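PDB 3WEC: cytochrome P450 from Rhodococcus erythropolis, which catalyses the heme-dependent N-hydroxylation of the quinoline ring of aurachin alkaloids, a step needed for their antibiotic activity. Local coordinates for residues I286-V290 with L371-R376; I130-A135 with F156-V160; F276-R280 with L378-S384; S207-R212 with A244-L248; T268-H272 with V293-E297. One frame throughout, in Å; residues are numbered along the deposited sequence.

Contact 1 of 5, residues I286-V290 with L371-R376; sequences IENAV and LQHFLR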
# COMPACT_ATOMS: atom_id res chain seq x y z
N ILE A 286 4.96 -16.82 -12.98
CA ILE A 286 5.13 -16.25 -11.63
C ILE A 286 4.89 -14.75 -11.58
O ILE A 286 4.32 -14.26 -10.62
CB ILE A 286 6.53 -16.50 -11.02
CG1 ILE A 286 7.64 -16.33 -12.07
CG2 ILE A 286 6.61 -17.87 -10.35
CD1 ILE A 286 8.33 -14.97 -12.11
N GLU A 287 5.33 -14.03 -12.62
CA GLU A 287 5.12 -12.58 -12.62
C GLU A 287 3.67 -12.22 -12.91
O GLU A 287 3.11 -11.33 -12.26
CB GLU A 287 6.15 -11.82 -13.49
CG GLU A 287 6.36 -12.29 -14.91
CD GLU A 287 7.52 -13.28 -15.06
OE1 GLU A 287 7.29 -14.39 -15.59
OE2 GLU A 287 8.67 -12.95 -14.66
N ASN A 288 3.06 -12.94 -13.84
CA ASN A 288 1.66 -12.74 -14.24
C ASN A 288 0.68 -13.04 -13.11
O ASN A 288 -0.35 -12.39 -12.99
CB ASN A 288 1.31 -13.58 -15.48
CG ASN A 288 2.44 -13.63 -16.51
OD1 ASN A 288 3.61 -13.42 -16.19
ND2 ASN A 288 2.09 -13.95 -17.76
N ALA A 289 1.04 -14.04 -12.29
CA ALA A 289 0.30 -14.45 -11.09
C ALA A 289 0.34 -13.43 -10.01
O ALA A 289 -0.63 -13.28 -9.25
CB ALA A 289 0.88 -15.73 -10.55
N VAL A 290 1.48 -12.77 -9.87
CA VAL A 290 1.63 -11.73 -8.88
C VAL A 290 0.75 -10.51 -9.23
O VAL A 290 -0.07 -10.08 -8.42
CB VAL A 290 3.11 -11.34 -8.71
CG1 VAL A 290 3.23 -9.98 -8.03
CG2 VAL A 290 3.83 -12.40 -7.92
N LEU A 371 7.21 -9.97 -3.96
CA LEU A 371 6.04 -10.78 -4.08
C LEU A 371 6.33 -11.97 -4.98
O LEU A 371 5.87 -13.07 -4.69
CB LEU A 371 4.85 -9.93 -4.60
CG LEU A 371 4.22 -9.00 -3.55
CD1 LEU A 371 3.21 -8.05 -4.19
CD2 LEU A 371 3.57 -9.77 -2.42
N GLN A 372 7.12 -11.74 -6.03
CA GLN A 372 7.57 -12.79 -6.98
C GLN A 372 8.49 -13.81 -6.39
O GLN A 372 8.30 -15.01 -6.66
CB GLN A 372 8.27 -12.18 -8.19
CG GLN A 372 7.30 -11.39 -9.04
CD GLN A 372 8.00 -10.57 -10.07
OE1 GLN A 372 9.23 -10.60 -10.18
NE2 GLN A 372 7.22 -9.84 -10.86
N HIS A 373 9.49 -13.36 -5.63
CA HIS A 373 10.37 -14.29 -4.91
C HIS A 373 9.59 -15.05 -3.88
O HIS A 373 9.91 -16.20 -3.59
CB HIS A 373 11.48 -13.56 -4.17
CG HIS A 373 12.59 -13.09 -5.05
ND1 HIS A 373 13.45 -13.93 -5.63
CD2 HIS A 373 12.98 -11.81 -5.40
CE1 HIS A 373 14.34 -13.23 -6.34
NE2 HIS A 373 14.05 -11.92 -6.20
N PHE A 374 8.61 -14.39 -3.27
CA PHE A 374 7.83 -15.06 -2.24
C PHE A 374 7.00 -16.19 -2.84
O PHE A 374 6.99 -17.29 -2.29
CB PHE A 374 6.91 -14.12 -1.49
CG PHE A 374 6.07 -14.80 -0.43
CD1 PHE A 374 6.55 -14.95 0.85
CD2 PHE A 374 4.79 -15.26 -0.72
CE1 PHE A 374 5.78 -15.57 1.83
CE2 PHE A 374 4.02 -15.85 0.26
CZ PHE A 374 4.52 -16.04 1.53
N LEU A 375 6.32 -15.90 -3.95
CA LEU A 375 5.47 -16.87 -4.62
C LEU A 375 6.33 -18.05 -5.18
O LEU A 375 5.95 -19.21 -5.01
CB LEU A 375 4.65 -16.18 -5.72
CG LEU A 375 3.34 -16.77 -6.24
CD1 LEU A 375 3.17 -16.47 -7.73
CD2 LEU A 375 3.15 -18.25 -5.97
N ARG A 376 7.48 -17.73 -5.78
CA ARG A 376 8.41 -18.70 -6.35
C ARG A 376 8.91 -19.70 -5.30
O ARG A 376 8.98 -20.90 -5.58
CB ARG A 376 9.62 -18.04 -7.02
CG ARG A 376 10.61 -19.08 -7.53
CD ARG A 376 11.80 -18.55 -8.34
NE ARG A 376 11.37 -17.82 -9.53
CZ ARG A 376 11.21 -16.50 -9.58
NH1 ARG A 376 11.48 -15.73 -8.53
NH2 ARG A 376 10.80 -15.95 -10.71
O HOH W 1 4.38 -9.34 -11.00
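Segments 286-290 and 371-376, on helices K and L of the P450 fold, run at 113° with their axes 9.3 Å apart, and come together at Glu-287 and Gln-372, whose CA atoms lie 6.2 Å from each other. Helix L follows the heme-ligand loop carrying Cys-361. The buried part of the interface is largely aliphatic. CD1 of Leu-375 reaches between two residues of helix K, lying 3.7 Å from Ala-289 CB and 3.8 Å from the carbonyl O of Ile-286. CG of Leu-375 is anti to the backbone N (chi1 -157°), which carries this methyl across to the opposite helix. Val-290 divides its branches, CG1 meeting Leu-371 CB at 3.8 Å while CG2 lies against the CG methylene of Gln-372, the two side chains at about a right angle. The Leu-371 side chain is also about 5 Å from the heme. Farther out, the Arg-376 guanidinium lies against the end of Ile-286, though too closely for the detail to carry weight. Gln-372, extended beyond CG, passes its amide nitrogen over Glu-287 CB. Gln-372 NE2 donates to a water at 2.9 Å, and the water in turn donates to Glu-287 O at 2.7 Å.

Contact 2 of 5, residues I130-A135 with F156-V160; sequences IVLSAA and FPVEV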
# COMPACT_ATOMS: atom_id res chain seq x y z
N ILE A 130 19.30 -10.52 -1.08
CA ILE A 130 18.73 -10.33 0.24
C ILE A 130 17.18 -10.34 0.22
O ILE A 130 16.54 -10.64 1.24
CB ILE A 130 19.35 -9.11 0.96
CG1 ILE A 130 18.42 -7.93 0.89
CG2 ILE A 130 20.77 -8.81 0.45
CD1 ILE A 130 17.45 -7.92 2.05
N VAL A 131 16.58 -10.04 -0.94
CA VAL A 131 15.12 -10.16 -1.08
C VAL A 131 14.73 -11.64 -1.05
O VAL A 131 13.81 -12.03 -0.33
CB VAL A 131 14.58 -9.53 -2.37
CG1 VAL A 131 13.09 -9.80 -2.50
CG2 VAL A 131 14.86 -8.02 -2.39
N LEU A 132 15.45 -12.43 -1.84
CA LEU A 132 15.29 -13.87 -1.89
C LEU A 132 15.47 -14.52 -0.52
O LEU A 132 14.69 -15.39 -0.14
CB LEU A 132 16.30 -14.48 -2.88
CG LEU A 132 16.66 -15.96 -2.77
CD1 LEU A 132 15.47 -16.85 -3.07
CD2 LEU A 132 17.83 -16.32 -3.67
N SER A 133 16.50 -14.09 0.21
CA SER A 133 16.81 -14.62 1.53
C SER A 133 15.63 -14.39 2.47
O SER A 133 15.15 -15.33 3.14
CB SER A 133 18.06 -13.93 2.06
OG SER A 133 18.62 -14.64 3.13
N ALA A 134 15.16 -13.14 2.51
CA ALA A 134 13.98 -12.79 3.27
C ALA A 134 12.75 -13.58 2.79
O ALA A 134 11.98 -14.09 3.63
CB ALA A 134 13.72 -11.30 3.19
N ALA A 135 12.55 -13.72 1.47
CA ALA A 135 11.34 -14.45 0.98
C ALA A 135 11.41 -15.91 1.41
O ALA A 135 10.44 -16.43 1.99
CB ALA A 135 11.18 -14.35 -0.54
N PHE A 156 8.48 -9.92 6.66
CA PHE A 156 9.17 -9.99 5.38
C PHE A 156 9.51 -8.56 4.83
O PHE A 156 10.68 -8.21 4.68
CB PHE A 156 8.41 -10.98 4.43
CG PHE A 156 8.87 -10.96 3.01
CD1 PHE A 156 10.22 -10.93 2.68
CD2 PHE A 156 7.93 -10.94 1.97
CE1 PHE A 156 10.64 -10.89 1.36
CE2 PHE A 156 8.32 -10.91 0.66
CZ PHE A 156 9.69 -10.88 0.35
N PRO A 157 8.50 -7.69 4.61
CA PRO A 157 8.88 -6.32 4.23
C PRO A 157 9.73 -5.54 5.26
O PRO A 157 10.55 -4.69 4.86
CB PRO A 157 7.51 -5.62 4.04
CG PRO A 157 6.59 -6.45 4.87
CD PRO A 157 7.04 -7.84 4.56
N VAL A 158 9.54 -5.80 6.56
CA VAL A 158 10.38 -5.15 7.58
C VAL A 158 11.86 -5.56 7.39
O VAL A 158 12.75 -4.74 7.55
CB VAL A 158 9.96 -5.48 9.06
CG1 VAL A 158 11.11 -5.13 10.02
CG2 VAL A 158 8.68 -4.73 9.46
N GLU A 159 12.11 -6.82 7.07
CA GLU A 159 13.47 -7.24 6.90
C GLU A 159 14.02 -6.59 5.64
O GLU A 159 15.13 -6.05 5.66
CB GLU A 159 13.57 -8.77 6.86
CG GLU A 159 14.96 -9.34 7.13
CD GLU A 159 15.70 -8.71 8.32
OE1 GLU A 159 15.21 -7.70 8.90
OE2 GLU A 159 16.80 -9.21 8.67
N VAL A 160 13.22 -6.56 4.57
CA VAL A 160 13.70 -6.03 3.29
C VAL A 160 14.03 -4.53 3.33
O VAL A 160 15.08 -4.08 2.82
CB VAL A 160 12.71 -6.31 2.13
CG1 VAL A 160 13.20 -5.64 0.85
CG2 VAL A 160 12.55 -7.81 1.86
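Helices D and E of the P450 fold, residues 128-141 and 155-165, pack here through the methyl of Ala-134 and the ring of Phe-156. The two segments run nearly antiparallel, at 153°, with axes 9.4 Å apart. The small Ala-134 lies where the helices meet, its CA 6.0 Å from the CA of Phe-156. A chi1 of 169° carries the Phe-156 ring away from its own backbone N and across the gap, where it presents its edge. Ala-134 CB lies in the ring plane, 3.6 Å from Phe-156 CD1, and the carbonyl O of Val-131 is also at the edge, 3.8 Å from Phe-156 CE1. Next to Ala-134 in sequence, Ala-135 CB packs on Phe-156 CZ at 3.9 Å. A turn along the second helix, Val-160 CG2 touches Ala-134 CB at 3.9 Å, so that a valine branch and the aromatic edge meet this methyl from neighbouring directions. No hydrogen bond spans the pair. Toward the outer margin the CB of Glu-159 merely brushes Ala-134, and its carboxylate turns to a salt bridge with Arg-172. Phe-156 also touches Ile-262 of helix 240-271 and Met-370 of helix 364-381, while Val-131 and Ala-135 pack on His-373 of the latter helix, joining the pair to the surrounding bundle.

Contact 3 of 5, residues F276-R280 with L378-S384; sequences FEQVR and LSQRYRS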
# COMPACT_ATOMS: atom_id res chain seq x y z
N PHE A 276 -2.96 -22.22 -8.27
CA PHE A 276 -1.70 -22.46 -7.60
C PHE A 276 -0.97 -23.59 -8.31
O PHE A 276 0.21 -23.45 -8.64
CB PHE A 276 -1.92 -22.80 -6.13
CG PHE A 276 -0.65 -23.02 -5.36
CD1 PHE A 276 0.26 -21.97 -5.15
CD2 PHE A 276 -0.33 -24.28 -4.87
CE1 PHE A 276 1.43 -22.18 -4.45
CE2 PHE A 276 0.84 -24.48 -4.16
CZ PHE A 276 1.72 -23.43 -3.96
N GLU A 277 -1.69 -24.69 -8.56
CA GLU A 277 -1.15 -25.83 -9.30
C GLU A 277 -0.49 -25.39 -10.62
O GLU A 277 0.63 -25.83 -10.94
CB GLU A 277 -2.23 -26.90 -9.52
CG GLU A 277 -2.15 -28.05 -8.52
CD GLU A 277 -3.47 -28.76 -8.29
OE1 GLU A 277 -4.15 -29.14 -9.28
OE2 GLU A 277 -3.83 -28.96 -7.11
N GLN A 278 -1.17 -24.50 -11.35
CA GLN A 278 -0.63 -23.85 -12.56
C GLN A 278 0.73 -23.20 -12.33
O GLN A 278 1.63 -23.37 -13.16
CB GLN A 278 -1.61 -22.77 -13.05
CG GLN A 278 -3.02 -23.26 -13.32
CD GLN A 278 -3.26 -23.61 -14.78
OE1 GLN A 278 -2.64 -24.52 -15.34
NE2 GLN A 278 -4.18 -22.88 -15.40
N VAL A 279 0.88 -22.46 -11.23
CA VAL A 279 2.14 -21.76 -10.92
C VAL A 279 3.32 -22.73 -10.67
O VAL A 279 4.44 -22.60 -11.28
CB VAL A 279 1.98 -20.75 -9.75
CG1 VAL A 279 3.33 -20.15 -9.36
CG2 VAL A 279 0.99 -19.65 -10.12
N ARG A 280 3.13 -23.64 -9.70
CA ARG A 280 4.13 -24.69 -9.38
C ARG A 280 4.53 -25.54 -10.61
O ARG A 280 5.69 -25.98 -10.73
CB ARG A 280 3.68 -25.60 -8.19
CG ARG A 280 4.73 -26.66 -7.81
CD ARG A 280 4.24 -27.69 -6.79
NE ARG A 280 3.31 -28.65 -7.38
CZ ARG A 280 2.00 -28.44 -7.49
NH1 ARG A 280 1.46 -27.30 -7.04
NH2 ARG A 280 1.22 -29.35 -8.05
N LEU A 378 7.35 -20.22 -2.40
CA LEU A 378 6.10 -20.80 -1.99
C LEU A 378 5.69 -22.02 -2.82
O LEU A 378 5.35 -23.07 -2.28
CB LEU A 378 5.00 -19.76 -2.15
CG LEU A 378 3.94 -19.51 -1.06
CD1 LEU A 378 2.55 -19.39 -1.69
CD2 LEU A 378 3.94 -20.48 0.12
N SER A 379 5.67 -21.83 -4.13
CA SER A 379 5.19 -22.83 -5.07
C SER A 379 6.21 -23.92 -5.25
O SER A 379 5.84 -25.05 -5.52
CB SER A 379 4.90 -22.20 -6.43
OG SER A 379 6.02 -21.44 -6.87
N GLN A 380 7.49 -23.59 -5.10
CA GLN A 380 8.57 -24.59 -5.19
C GLN A 380 8.59 -25.47 -3.93
O GLN A 380 8.76 -26.66 -4.02
CB GLN A 380 9.92 -23.93 -5.44
CG GLN A 380 10.07 -23.30 -6.83
CD GLN A 380 11.47 -22.75 -7.11
OE1 GLN A 380 12.13 -22.16 -6.24
NE2 GLN A 380 11.93 -22.91 -8.35
N ARG A 381 8.36 -24.87 -2.77
CA ARG A 381 8.34 -25.58 -1.49
C ARG A 381 7.06 -26.42 -1.20
O ARG A 381 7.14 -27.50 -0.60
CB ARG A 381 8.56 -24.57 -0.36
CG ARG A 381 8.83 -25.24 0.97
CD ARG A 381 9.48 -24.34 2.02
NE ARG A 381 9.83 -25.25 3.10
CZ ARG A 381 10.97 -25.96 3.14
NH1 ARG A 381 11.91 -25.78 2.23
NH2 ARG A 381 11.17 -26.80 4.14
N TYR A 382 5.89 -25.92 -1.60
CA TYR A 382 4.61 -26.49 -1.14
C TYR A 382 3.70 -26.92 -2.29
O TYR A 382 3.60 -26.24 -3.31
CB TYR A 382 3.86 -25.50 -0.19
CG TYR A 382 4.66 -25.09 1.04
CD1 TYR A 382 5.07 -26.06 1.96
CD2 TYR A 382 5.01 -23.75 1.29
CE1 TYR A 382 5.81 -25.72 3.08
CE2 TYR A 382 5.76 -23.39 2.42
CZ TYR A 382 6.15 -24.40 3.31
OH TYR A 382 6.88 -24.14 4.44
N ARG A 383 3.04 -28.06 -2.12
CA ARG A 383 2.06 -28.55 -3.11
C ARG A 383 0.67 -27.92 -2.92
O ARG A 383 -0.06 -27.69 -3.89
CB ARG A 383 1.99 -30.09 -3.17
CG ARG A 383 0.90 -30.76 -2.31
CD ARG A 383 0.15 -31.90 -3.01
NE ARG A 383 0.98 -32.62 -3.97
CZ ARG A 383 1.15 -32.25 -5.24
NH1 ARG A 383 0.54 -31.18 -5.73
NH2 ARG A 383 1.95 -32.96 -6.03
N SER A 384 0.30 -27.65 -1.66
CA SER A 384 -1.00 -27.05 -1.35
C SER A 384 -0.87 -26.06 -0.19
O SER A 384 0.02 -26.17 0.67
CB SER A 384 -2.02 -28.14 -1.02
OG SER A 384 -1.78 -28.67 0.27
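Aromatic C-H groups meet carbonyl oxygens where Phe-276 reaches the chain around Tyr-382. Phe-276 CE2 lies 3.4 Å from Tyr-382 O and 3.3 Å from Arg-383 O, both near the ring plane at its edge, so the weakly positive rim probably faces two oxygens. Leu-378 O, engaged by the backbone N of Tyr-382, is a third oxygen at this edge but farther off. The first torsion of Phe-276, -178°, directs the ring into this bend. Van der Waals contacts lie beside it: Phe-276 CE1 reaches Leu-378 CD1 at 4.1 Å, and Phe-276 CZ rests on Ser-379 CA. The bend is the point at which the L helix of the P450 fold, 364-381, ends against the short J helix, 273-281, and gives way to strand 384-387, paired with strand 407-410. Mixed packing follows on Ser-379, where Val-279 CG1 is 3.9 Å from Ser-379 CB. The hydroxyl of Ser-379 turns back to Leu-375 O in its own helix. Arg-280 lays its methylenes along Ser-379 O, with Arg-280 CD at 3.3 Å from that oxygen. Like charges meet at the outer margin: Arg-383 NH1 lies over one face of the Arg-280 guanidinium, the planes 84° apart, a doubtful arrangement of two donors.

Contact 4 of 5, residues S207-R212 with A244-L248; sequences SIDYFR and AATCL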
# COMPACT_ATOMS: atom_id res chain seq x y z
N SER A 207 11.35 8.05 15.10
CA SER A 207 11.94 7.46 13.90
C SER A 207 12.36 8.57 12.92
O SER A 207 13.33 8.44 12.15
CB SER A 207 10.97 6.46 13.22
OG SER A 207 9.80 7.11 12.79
N ILE A 208 11.64 9.68 12.98
CA ILE A 208 12.09 10.88 12.32
C ILE A 208 13.37 11.45 13.01
O ILE A 208 14.30 11.87 12.30
CB ILE A 208 10.96 11.94 12.22
CG1 ILE A 208 10.02 11.54 11.07
CG2 ILE A 208 11.54 13.35 11.99
CD1 ILE A 208 8.74 12.35 11.05
N ASP A 209 13.41 11.46 14.35
CA ASP A 209 14.62 11.91 15.08
C ASP A 209 15.83 11.07 14.67
O ASP A 209 16.88 11.59 14.22
CB ASP A 209 14.45 11.80 16.62
CG ASP A 209 14.40 13.16 17.30
OD1 ASP A 209 13.43 13.92 17.07
OD2 ASP A 209 15.34 13.47 18.07
N TYR A 210 15.66 9.76 14.82
CA TYR A 210 16.66 8.79 14.45
C TYR A 210 17.10 8.92 12.98
O TYR A 210 18.29 8.84 12.68
CB TYR A 210 16.10 7.41 14.70
CG TYR A 210 16.92 6.34 14.09
CD1 TYR A 210 17.99 5.82 14.78
CD2 TYR A 210 16.63 5.83 12.84
CE1 TYR A 210 18.78 4.85 14.25
CE2 TYR A 210 17.44 4.85 12.29
CZ TYR A 210 18.51 4.38 13.01
OH TYR A 210 19.35 3.40 12.54
N PHE A 211 16.16 9.07 12.05
CA PHE A 211 16.52 9.18 10.62
C PHE A 211 17.39 10.38 10.29
O PHE A 211 18.38 10.20 9.58
CB PHE A 211 15.32 9.02 9.66
CG PHE A 211 14.93 7.58 9.41
CD1 PHE A 211 15.90 6.62 9.07
CD2 PHE A 211 13.60 7.17 9.50
CE1 PHE A 211 15.54 5.29 8.84
CE2 PHE A 211 13.25 5.83 9.30
CZ PHE A 211 14.23 4.89 8.97
N ARG A 212 17.06 11.56 10.81
CA ARG A 212 17.93 12.77 10.72
C ARG A 212 19.39 12.46 11.07
O ARG A 212 20.30 12.62 10.26
CB ARG A 212 17.48 13.87 11.68
CG ARG A 212 16.11 14.43 11.42
CD ARG A 212 16.01 15.75 12.18
NE ARG A 212 14.68 16.36 12.04
CZ ARG A 212 13.71 16.32 12.95
NH1 ARG A 212 12.56 16.93 12.68
NH2 ARG A 212 13.85 15.66 14.12
N ALA A 244 14.71 12.62 6.22
CA ALA A 244 14.15 11.87 7.35
C ALA A 244 12.65 11.59 7.16
O ALA A 244 12.16 10.48 7.46
CB ALA A 244 14.38 12.62 8.63
N ALA A 245 11.91 12.59 6.65
CA ALA A 245 10.50 12.37 6.35
C ALA A 245 10.22 11.31 5.25
O ALA A 245 9.32 10.47 5.43
CB ALA A 245 9.79 13.69 6.06
N THR A 246 11.00 11.35 4.17
CA THR A 246 11.10 10.31 3.16
C THR A 246 11.45 8.92 3.70
O THR A 246 10.84 7.91 3.33
CB THR A 246 12.21 10.65 2.12
OG1 THR A 246 11.89 11.87 1.50
CG2 THR A 246 12.36 9.54 1.12
N CYS A 247 12.46 8.83 4.54
CA CYS A 247 12.70 7.53 5.22
C CYS A 247 11.47 6.94 5.92
O CYS A 247 11.12 5.75 5.71
CB CYS A 247 13.94 7.61 6.11
SG CYS A 247 15.45 7.84 5.13
N LEU A 248 10.78 7.77 6.70
CA LEU A 248 9.54 7.35 7.39
C LEU A 248 8.48 6.97 6.33
O LEU A 248 7.75 5.99 6.51
CB LEU A 248 8.97 8.48 8.24
CG LEU A 248 8.13 8.29 9.52
CD1 LEU A 248 7.00 9.28 9.55
CD2 LEU A 248 7.57 6.91 9.84
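Ser-207 OG, pressed against Leu-248 across the interface, is held within its own helix by a hydrogen bond to Ala-203 O and a weak one to Ile-204 O. Its chi1 of 62° places Ser-207 OG between the backbone N and the carbonyl carbon, and the oxygen meets Leu-248 CD2 at 3.7 Å. The contact joins helix G of the P450 fold (194-216) to the long central helix 240-271; their local axes cross at 125°, only 8.5 Å apart. The small Ala-244 is consistent with this closeness, its CB resting directly on backbone, 3.7 Å from Ile-208 O and 3.6 Å from Arg-212 N. Beside it, the ends of Ile-208 and Leu-248 pass each other at an angle, CD1 to CD1 at 3.8 Å. Arg-212 contributes its CG methylene to Ala-244, then continues extended from CG to NE toward two carboxylates. Its guanidinium has the Ile-208 CG2 methyl over one face and Asp-209 OD1 at its edge, the latter a salt bridge of 3.5 Å to Arg-212 NH2, while NE pairs with Asp-241. Charge on this arginine is thus probably balanced by both acids. On the preceding residue, Phe-211 turns a ring face to Cys-247. Tyr-210 CD2 lies over one face, offset toward the rim. Over the opposite face, close to the centre, sits Cys-247 CB in a CH-pi contact 3.4 Å from the Phe-211 ring centroid, and Cys-247 SG adds a sulfur-aromatic contact, 4.5 Å from that centroid and 22° off the ring normal.

Contact 5 of 5, residues T268-H272 with V293-E297; sequences TFSRH and VLRFE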
# COMPACT_ATOMS: atom_id res chain seq x y z
N THR A 268 -6.15 -16.39 -1.38
CA THR A 268 -6.57 -16.63 -2.78
C THR A 268 -6.11 -17.98 -3.37
O THR A 268 -6.88 -18.67 -4.03
CB THR A 268 -6.12 -15.44 -3.66
OG1 THR A 268 -6.52 -14.22 -3.05
CG2 THR A 268 -6.72 -15.49 -5.06
N PHE A 269 -4.87 -18.39 -3.13
CA PHE A 269 -4.48 -19.74 -3.54
C PHE A 269 -5.12 -20.88 -2.72
O PHE A 269 -5.18 -22.01 -3.18
CB PHE A 269 -2.95 -19.88 -3.62
CG PHE A 269 -2.33 -19.14 -4.78
CD1 PHE A 269 -2.75 -19.39 -6.09
CD2 PHE A 269 -1.34 -18.21 -4.58
CE1 PHE A 269 -2.18 -18.71 -7.16
CE2 PHE A 269 -0.77 -17.53 -5.65
CZ PHE A 269 -1.19 -17.78 -6.94
N SER A 270 -5.61 -20.57 -1.52
CA SER A 270 -6.37 -21.51 -0.70
C SER A 270 -7.74 -21.72 -1.35
O SER A 270 -8.23 -22.85 -1.50
CB SER A 270 -6.56 -20.97 0.72
OG SER A 270 -7.17 -21.94 1.58
N ARG A 271 -8.33 -20.61 -1.77
CA ARG A 271 -9.63 -20.66 -2.40
C ARG A 271 -9.60 -21.19 -3.84
O ARG A 271 -10.62 -21.65 -4.33
CB ARG A 271 -10.26 -19.28 -2.33
CG ARG A 271 -10.86 -18.98 -0.97
CD ARG A 271 -11.11 -17.50 -0.85
NE ARG A 271 -11.68 -17.14 0.45
CZ ARG A 271 -11.92 -15.89 0.83
NH1 ARG A 271 -11.63 -14.87 0.02
NH2 ARG A 271 -12.43 -15.65 2.02
N HIS A 272 -8.45 -21.12 -4.52
CA HIS A 272 -8.35 -21.57 -5.94
C HIS A 272 -7.15 -22.45 -6.17
O HIS A 272 -6.16 -22.03 -6.80
CB HIS A 272 -8.36 -20.37 -6.91
CG HIS A 272 -9.48 -19.35 -6.65
ND1 HIS A 272 -10.77 -19.54 -7.07
CD2 HIS A 272 -9.47 -18.13 -5.98
CE1 HIS A 272 -11.52 -18.49 -6.69
NE2 HIS A 272 -10.72 -17.62 -6.03
N VAL A 293 -2.94 -11.62 -8.49
CA VAL A 293 -3.25 -11.47 -7.07
C VAL A 293 -3.55 -9.98 -6.80
O VAL A 293 -4.63 -9.61 -6.29
CB VAL A 293 -2.07 -12.02 -6.19
CG1 VAL A 293 -2.26 -11.75 -4.72
CG2 VAL A 293 -1.89 -13.52 -6.43
N LEU A 294 -2.63 -9.13 -7.21
CA LEU A 294 -2.70 -7.69 -6.88
C LEU A 294 -3.95 -7.07 -7.49
O LEU A 294 -4.56 -6.17 -6.88
CB LEU A 294 -1.44 -6.94 -7.33
CG LEU A 294 -0.16 -6.99 -6.49
CD1 LEU A 294 1.03 -6.56 -7.31
CD2 LEU A 294 -0.18 -6.16 -5.23
N ARG A 295 -4.33 -7.59 -8.67
CA ARG A 295 -5.57 -7.20 -9.34
C ARG A 295 -6.83 -7.71 -8.61
O ARG A 295 -7.74 -6.93 -8.33
CB ARG A 295 -5.61 -7.63 -10.81
CG ARG A 295 -6.79 -7.03 -11.55
CD ARG A 295 -7.14 -7.75 -12.86
NE ARG A 295 -7.53 -9.16 -12.74
CZ ARG A 295 -8.75 -9.61 -12.41
NH1 ARG A 295 -9.74 -8.79 -12.10
NH2 ARG A 295 -8.98 -10.92 -12.39
N PHE A 296 -6.87 -9.02 -8.36
CA PHE A 296 -7.99 -9.72 -7.71
C PHE A 296 -8.15 -9.33 -6.25
O PHE A 296 -9.26 -9.23 -5.75
CB PHE A 296 -7.79 -11.25 -7.81
CG PHE A 296 -9.00 -12.07 -7.50
CD1 PHE A 296 -10.05 -12.17 -8.40
CD2 PHE A 296 -9.09 -12.78 -6.30
CE1 PHE A 296 -11.19 -12.95 -8.10
CE2 PHE A 296 -10.22 -13.55 -6.00
CZ PHE A 296 -11.27 -13.65 -6.91
N GLU A 297 -7.04 -9.16 -5.53
CA GLU A 297 -7.14 -8.82 -4.13
C GLU A 297 -6.10 -7.74 -3.78
O GLU A 297 -5.10 -8.04 -3.15
CB GLU A 297 -6.94 -10.05 -3.23
CG GLU A 297 -8.11 -11.05 -3.20
CD GLU A 297 -9.24 -10.65 -2.28
OE1 GLU A 297 -9.26 -9.50 -1.78
OE2 GLU A 297 -10.17 -11.48 -2.07
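Val-293 meets Phe-269 first along this part of helix 286-296, Val-293 CG2 approaching Phe-269 CE2 at 4.2 Å. Three residues on, Phe-296 faces the same way. A chi1 of -166° sends its ring across to Thr-268, where Phe-296 CD2 is 3.8 Å from Thr-268 CG2. The ring also nears His-272, the two groups arriving from opposite directions with planes 84° apart and NE2 of His-272 4.1 Å from CE2 of Phe-296. Glu-297, where the helix gives out, packs its CG against Thr-268 OG1 at 3.5 Å. That hydroxyl is bonded to Asn-264 O within its own helix. Bent at chi2 (-81°), the glutamate sends OE1 to a salt bridge with Arg-400 and a hydrogen bond with Tyr-27. Glu-297 OE2 lies at the edge of the Arg-271 guanidinium but 4.2 Å from Arg-271 NH1, beyond a salt bridge; Arg-271 NE pairs instead with Glu-389. The contact ties the C-terminal end of the long helix 240-271 to that of the K helix, whose Glu-292 and Arg-295 form the ExxR pair of P450 enzymes. Phe-269 also packs on Leu-375 of helix 364-381, and Phe-296 makes a cation-pi contact with Arg-333 of helix 328-333.

Overall arrangement
From the N terminus, contact 2 closes a short loop first, pairing helices 128-141 and 155-165. Contact 4 follows in series and joins helix 194-216 to the N-terminal part of helix 240-271. The far end of that same helix begins contact 5, about 35 Å away between centres and across the middle of the chain. Contact 5 closes on helix 286-296 after contacts 1 and 3 have opened, and so crosses both. Contact 1 joins helices 286-296 and 364-381; contact 3 encloses it, opening earlier, on helix 273-281, and closing later, at the end of helix 364-381. Val-279, Leu-375 and Phe-269 pack among contacts 1, 3 and 5, and His-373 extends contact 1 to Val-131 and Ala-135 of contact 2.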